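Local coordinates for elastinolytic metalloprotease (Pseudoalteromonas sp. CF6-2, PDB 6IK4), which probably acts as a zinc-dependent metalloendopeptidase of the M23 family, associated with the breakdown of elastin and bacterial peptidoglycan, at residues S138-D143 with F158-R163; W48-H53 with G94-R99. All coordinates share one frame; numbering follows the deposited sequence.

Interaction 1: S138-D143 with F158-R163; sequences SNYRID and FERNGR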
loop_
_atom_site.group_PDB
_atom_site.type_symbol
_atom_site.label_atom_id
_atom_site.label_comp_id
_atom_site.label_asym_id
_atom_site.label_seq_id
_atom_site.Cartn_x
_atom_site.Cartn_y
_atom_site.Cartn_z
ATOM N N SER A 138 7.004 6.904 -6.258
ATOM C CA SER A 138 7.918 6.575 -7.363
ATOM C C SER A 138 7.752 7.556 -8.524
ATOM O O SER A 138 7.820 7.185 -9.697
ATOM C CB SER A 138 7.723 5.129 -7.833
ATOM O OG SER A 138 8.204 4.213 -6.861
ATOM N N ASN A 139 7.538 8.828 -8.186
ATOM C CA ASN A 139 7.359 9.946 -9.110
ATOM C C ASN A 139 6.038 9.899 -9.875
ATOM O O ASN A 139 5.787 10.802 -10.673
ATOM C CB ASN A 139 8.511 10.071 -10.123
ATOM C CG ASN A 139 9.864 10.245 -9.454
ATOM O OD1 ASN A 139 9.960 10.672 -8.304
ATOM N ND2 ASN A 139 10.920 9.918 -10.185
ATOM N N TYR A 140 5.192 8.880 -9.679
ATOM C CA TYR A 140 3.824 8.945 -10.195
ATOM C C TYR A 140 2.995 9.913 -9.365
ATOM O O TYR A 140 3.000 9.835 -8.136
ATOM C CB TYR A 140 3.129 7.593 -10.111
ATOM C CG TYR A 140 3.624 6.525 -11.043
ATOM C CD1 TYR A 140 3.089 6.394 -12.319
ATOM C CD2 TYR A 140 4.573 5.607 -10.623
ATOM C CE1 TYR A 140 3.513 5.390 -13.170
ATOM C CE2 TYR A 140 5.011 4.597 -11.471
ATOM C CZ TYR A 140 4.478 4.497 -12.739
ATOM O OH TYR A 140 4.914 3.504 -13.576
ATOM N N ARG A 141 2.211 10.762 -10.022
ATOM C CA ARG A 141 1.158 11.474 -9.308
ATOM C C ARG A 141 -0.056 10.564 -9.218
ATOM O O ARG A 141 -0.446 9.954 -10.216
ATOM C CB ARG A 141 0.777 12.771 -10.024
ATOM C CG ARG A 141 -0.291 13.590 -9.278
ATOM C CD ARG A 141 -0.668 14.855 -10.041
ATOM N NE ARG A 141 -1.407 14.525 -11.251
ATOM C CZ ARG A 141 -2.719 14.298 -11.296
ATOM N NH1 ARG A 141 -3.468 14.376 -10.194
ATOM N NH2 ARG A 141 -3.285 13.998 -12.453
ATOM N N ILE A 142 -0.643 10.457 -8.028
ATOM C CA ILE A 142 -1.857 9.668 -7.833
ATOM C C ILE A 142 -3.063 10.576 -8.034
ATOM O O ILE A 142 -3.173 11.631 -7.398
ATOM C CB ILE A 142 -1.890 9.028 -6.434
ATOM C CG1 ILE A 142 -0.660 8.140 -6.218
ATOM C CG2 ILE A 142 -3.203 8.236 -6.238
ATOM C CD1 ILE A 142 -0.461 7.729 -4.754
ATOM N N ASP A 143 -3.963 10.178 -8.916
ATOM C CA ASP A 143 -5.207 10.908 -9.123
ATOM C C ASP A 143 -6.338 10.012 -8.642
ATOM O O ASP A 143 -6.588 8.965 -9.239
ATOM C CB ASP A 143 -5.393 11.282 -10.593
ATOM C CG ASP A 143 -6.482 12.312 -10.785
ATOM O OD1 ASP A 143 -7.658 11.989 -10.511
ATOM O OD2 ASP A 143 -6.162 13.449 -11.182
ATOM N N PHE A 158 -2.482 6.595 -12.118
ATOM C CA PHE A 158 -1.139 7.036 -11.779
ATOM C C PHE A 158 -0.542 7.707 -13.010
ATOM O O PHE A 158 -0.626 7.159 -14.112
ATOM C CB PHE A 158 -0.261 5.852 -11.375
ATOM C CG PHE A 158 -0.801 5.041 -10.240
ATOM C CD1 PHE A 158 -1.739 4.043 -10.461
ATOM C CD2 PHE A 158 -0.348 5.255 -8.942
ATOM C CE1 PHE A 158 -2.229 3.281 -9.408
ATOM C CE2 PHE A 158 -0.837 4.494 -7.886
ATOM C CZ PHE A 158 -1.766 3.497 -8.122
ATOM N N GLU A 159 0.081 8.870 -12.835
ATOM C CA GLU A 159 0.596 9.618 -13.981
ATOM C C GLU A 159 2.090 9.882 -13.808
ATOM O O GLU A 159 2.514 10.435 -12.790
ATOM C CB GLU A 159 -0.170 10.933 -14.145
ATOM C CG GLU A 159 0.054 11.603 -15.481
ATOM C CD GLU A 159 -0.300 13.076 -15.452
ATOM O OE1 GLU A 159 -1.483 13.408 -15.224
ATOM O OE2 GLU A 159 0.612 13.905 -15.647
ATOM N N ARG A 160 2.883 9.482 -14.800
ATOM C CA ARG A 160 4.315 9.747 -14.813
ATOM C C ARG A 160 4.741 9.987 -16.257
ATOM O O ARG A 160 4.255 9.319 -17.168
ATOM C CB ARG A 160 5.100 8.572 -14.193
ATOM C CG ARG A 160 6.574 8.852 -13.907
ATOM C CD ARG A 160 7.204 7.764 -13.002
ATOM N NE ARG A 160 7.366 6.494 -13.711
ATOM C CZ ARG A 160 7.907 5.398 -13.177
ATOM N NH1 ARG A 160 8.336 5.411 -11.921
ATOM N NH2 ARG A 160 8.019 4.286 -13.900
ATOM N N ASN A 161 5.611 10.972 -16.470
ATOM C CA ASN A 161 6.041 11.340 -17.819
ATOM C C ASN A 161 4.859 11.690 -18.720
ATOM O O ASN A 161 4.908 11.482 -19.933
ATOM C CB ASN A 161 6.885 10.229 -18.444
ATOM C CG ASN A 161 8.194 10.023 -17.709
ATOM O OD1 ASN A 161 8.862 10.988 -17.337
ATOM N ND2 ASN A 161 8.559 8.767 -17.482
ATOM N N GLY A 162 3.794 12.237 -18.139
ATOM C CA GLY A 162 2.614 12.588 -18.905
ATOM C C GLY A 162 1.795 11.417 -19.397
ATOM O O GLY A 162 0.880 11.616 -20.203
ATOM N N ARG A 163 2.086 10.201 -18.938
ATOM C CA ARG A 163 1.351 9.009 -19.352
ATOM C C ARG A 163 0.643 8.384 -18.153
ATOM O O ARG A 163 1.166 8.396 -17.036
ATOM C CB ARG A 163 2.296 8.006 -20.013
ATOM C CG ARG A 163 2.935 8.540 -21.316
ATOM C CD ARG A 163 2.046 8.314 -22.561
ATOM N NE ARG A 163 0.709 8.909 -22.462
ATOM C CZ ARG A 163 0.363 10.086 -22.985
ATOM N NH1 ARG A 163 1.255 10.809 -23.655
ATOM N NH2 ARG A 163 -0.878 10.539 -22.839
HETATM O O HOH W 1 4.404 12.675 -12.627
HETATM O O HOH W 2 0.362 15.332 -13.421
#
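Strands 140-143 and 158-160 run antiparallel, their short axes 4.3 Å apart at closest and their N-to-C directions at 151°, as the two central strands of a four-stranded antiparallel sheet. R141 and E159 form the hydrogen-bonded pair: R141 N donates to E159 O at 2.8 Å, and E159 N returns a bond to R141 O at 2.9 Å. Past R160 the chain reverses through a type I' turn into the next strand, with N161 and G162, residue types that readily adopt positive phi, at its two central positions.

R160 lies over Y140, its guanidinium stacked on one ring face with centres 4.1 Å apart and planes 21° from parallel, while its CD makes a CH-pi contact with the same ring. The bend at chi3 (71°) places NE above the ring rim. NH1 donates in the guanidinium plane to S138 O at 2.9 Å, and also reaches R173 O, so the cation is held at its edge as well as its face. F158 crosses Y140 at about a right angle, CB against CD1 at 3.5 Å, and lies side by side with I142. Y140 OH bonds to Y172 O; a leucine in place of Y140 would probably leave that carbonyl without its donor and the R160 guanidinium without its flat support.

R141 and E159 share the sheet face turned away from I142 and F158, where R141 joins D143 and E159 in a salt-bridge network. R141 grips D143 OD2 end-on with NH1 and NH2, and NH2 adds a weak, nearly straight bond to E159 OE1 at 3.4 Å; NH1 also donates to N134 OD1. One water joins R141 NE to E159 OE2, and another donates to both N139 O and E159 O.

Interaction 2: W48-H53 with G94-R99; sequences WVQAAH and GTLLGR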
loop_
_atom_site.group_PDB
_atom_site.type_symbol
_atom_site.label_atom_id
_atom_site.label_comp_id
_atom_site.label_asym_id
_atom_site.label_seq_id
_atom_site.Cartn_x
_atom_site.Cartn_y
_atom_site.Cartn_z
ATOM N N TRP A 48 7.002 -10.732 -0.862
ATOM C CA TRP A 48 7.371 -9.839 0.223
ATOM C C TRP A 48 7.097 -8.396 -0.183
ATOM O O TRP A 48 7.182 -8.034 -1.366
ATOM C CB TRP A 48 8.847 -10.021 0.598
ATOM C CG TRP A 48 9.128 -11.403 1.140
ATOM C CD1 TRP A 48 9.349 -12.535 0.412
ATOM C CD2 TRP A 48 9.171 -11.797 2.518
ATOM N NE1 TRP A 48 9.534 -13.612 1.251
ATOM C CE2 TRP A 48 9.433 -13.185 2.550
ATOM C CE3 TRP A 48 9.014 -11.111 3.728
ATOM C CZ2 TRP A 48 9.548 -13.900 3.747
ATOM C CZ3 TRP A 48 9.122 -11.828 4.924
ATOM C CH2 TRP A 48 9.391 -13.206 4.920
ATOM N N VAL A 49 6.758 -7.577 0.814
ATOM C CA VAL A 49 6.387 -6.174 0.631
ATOM C C VAL A 49 7.518 -5.317 1.183
ATOM O O VAL A 49 7.972 -5.545 2.313
ATOM C CB VAL A 49 5.057 -5.855 1.343
ATOM C CG1 VAL A 49 4.651 -4.399 1.130
ATOM C CG2 VAL A 49 3.936 -6.780 0.853
ATOM N N GLN A 50 7.977 -4.339 0.399
ATOM C CA GLN A 50 9.077 -3.464 0.798
ATOM C C GLN A 50 8.542 -2.182 1.429
ATOM O O GLN A 50 7.508 -1.655 1.015
ATOM C CB GLN A 50 9.952 -3.093 -0.406
ATOM C CG GLN A 50 10.632 -4.286 -1.072
ATOM C CD GLN A 50 11.310 -3.919 -2.373
ATOM O OE1 GLN A 50 11.572 -2.742 -2.647
ATOM N NE2 GLN A 50 11.600 -4.928 -3.188
ATOM N N ALA A 51 9.267 -1.671 2.428
ATOM C CA ALA A 51 8.935 -0.365 2.992
ATOM C C ALA A 51 9.017 0.713 1.912
ATOM O O ALA A 51 10.038 0.840 1.220
ATOM C CB ALA A 51 9.883 -0.021 4.148
ATOM N N ALA A 52 7.936 1.495 1.777
ATOM C CA ALA A 52 7.863 2.573 0.792
ATOM C C ALA A 52 8.806 3.728 1.113
ATOM O O ALA A 52 9.055 4.564 0.236
ATOM C CB ALA A 52 6.426 3.108 0.700
ATOM N N HIS A 53 9.331 3.775 2.332
ATOM C CA HIS A 53 10.204 4.839 2.831
ATOM C C HIS A 53 10.762 4.365 4.171
ATOM O O HIS A 53 10.369 3.317 4.685
ATOM C CB HIS A 53 9.435 6.146 3.009
ATOM C CG HIS A 53 8.273 6.008 3.943
ATOM N ND1 HIS A 53 8.403 6.078 5.316
ATOM C CD2 HIS A 53 6.972 5.727 3.701
ATOM C CE1 HIS A 53 7.224 5.873 5.878
ATOM N NE2 HIS A 53 6.339 5.656 4.919
ATOM N N GLY A 94 12.797 0.242 1.149
ATOM C CA GLY A 94 13.095 -1.033 0.539
ATOM C C GLY A 94 13.155 -2.213 1.492
ATOM O O GLY A 94 13.104 -3.358 1.029
ATOM N N THR A 95 13.238 -1.976 2.800
ATOM C CA THR A 95 13.339 -3.073 3.759
ATOM C C THR A 95 12.151 -4.024 3.634
ATOM O O THR A 95 10.998 -3.587 3.566
ATOM C CB THR A 95 13.403 -2.508 5.178
ATOM O OG1 THR A 95 14.569 -1.685 5.312
ATOM C CG2 THR A 95 13.456 -3.627 6.196
ATOM N N LEU A 96 12.433 -5.327 3.604
ATOM C CA LEU A 96 11.378 -6.345 3.564
ATOM C C LEU A 96 10.618 -6.366 4.889
ATOM O O LEU A 96 11.166 -6.790 5.910
ATOM C CB LEU A 96 11.989 -7.717 3.279
ATOM C CG LEU A 96 12.745 -7.815 1.956
ATOM C CD1 LEU A 96 13.282 -9.230 1.750
ATOM C CD2 LEU A 96 11.842 -7.404 0.789
ATOM N N LEU A 97 9.343 -5.944 4.877
ATOM C CA LEU A 97 8.558 -5.862 6.109
ATOM C C LEU A 97 7.903 -7.190 6.476
ATOM O O LEU A 97 7.638 -7.449 7.657
ATOM C CB LEU A 97 7.467 -4.788 5.960
ATOM C CG LEU A 97 7.975 -3.349 5.798
ATOM C CD1 LEU A 97 6.823 -2.370 5.500
ATOM C CD2 LEU A 97 8.747 -2.918 7.059
ATOM N N GLY A 98 7.618 -8.012 5.484
ATOM C CA GLY A 98 6.766 -9.171 5.643
ATOM C C GLY A 98 6.212 -9.528 4.278
ATOM O O GLY A 98 6.556 -8.917 3.268
ATOM N N ARG A 99 5.363 -10.545 4.262
ATOM C CA ARG A 99 4.615 -10.889 3.054
ATOM C C ARG A 99 3.185 -10.396 3.204
ATOM O O ARG A 99 2.700 -10.209 4.320
ATOM C CB ARG A 99 4.610 -12.407 2.810
ATOM C CG ARG A 99 5.968 -12.998 2.502
ATOM C CD ARG A 99 5.946 -14.532 2.504
ATOM N NE ARG A 99 4.976 -15.093 1.565
ATOM C CZ ARG A 99 4.707 -16.397 1.455
ATOM N NH1 ARG A 99 5.339 -17.283 2.222
ATOM N NH2 ARG A 99 3.811 -16.822 0.572
#
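R99 lays its aliphatic stem on W48: CG sits 3.5 Å from the centroid of the five-membered ring, 17° off the normal, a CH-pi contact at the start of an antiparallel strand pair in the main sheet of the M23 fold. W48 CG, anti to its carbonyl carbon (chi1 -64°), sets the indole base beside R99 CG. The six-membered side reaches G98, CE3 coming 3.3 Å from G98 C. L97 and G98 both face V49, a beta bulge: V49 N donates to G98 O at 2.8 Å, and V49 O accepts from L97 N at 2.9 Å. Glycine suits position 98, where phi is 157°.

L96 and Q50 lie side by side, and L96 CD2 also meets W48 CB. L97 CD1 packs on A51, nearest its CA at 3.8 Å, an approach the small alanine permits. A51 N donates to T95 O, and A51 O accepts from G94 N; at G94's backbone angles a CB would probably collide with the preceding carbonyl oxygen, so glycine fits.

Outside this shell, apolar V49, on the other face from Q50 and L96, packs on Y77 and M80 of strand 73-81. Q50 NE2 bonds to S10 OG, and R99 NH2 to T46 OG1.

Overall arrangement
Interaction 2 comes first along the chain and closes before interaction 1 opens; their centres lie 21 Å apart and their nearest atoms about 7 Å, without touching. They belong to different sheets. Interaction 2 joins strands of the large antiparallel sheet that also carries zinc ligands D34 and H120, whereas interaction 1 lies in the smaller four-stranded sheet near the C-terminus. The N-terminal segment connects them: N6 is hydrogen-bonded through its backbone to A52 and is touched by the S138 side chain. The side chain of F158 is about 12 Å from the zinc, that of V49 about 13 Å. Neither contact contributes a zinc ligand; both are consistent with framework contacts within this C-terminal catalytic part.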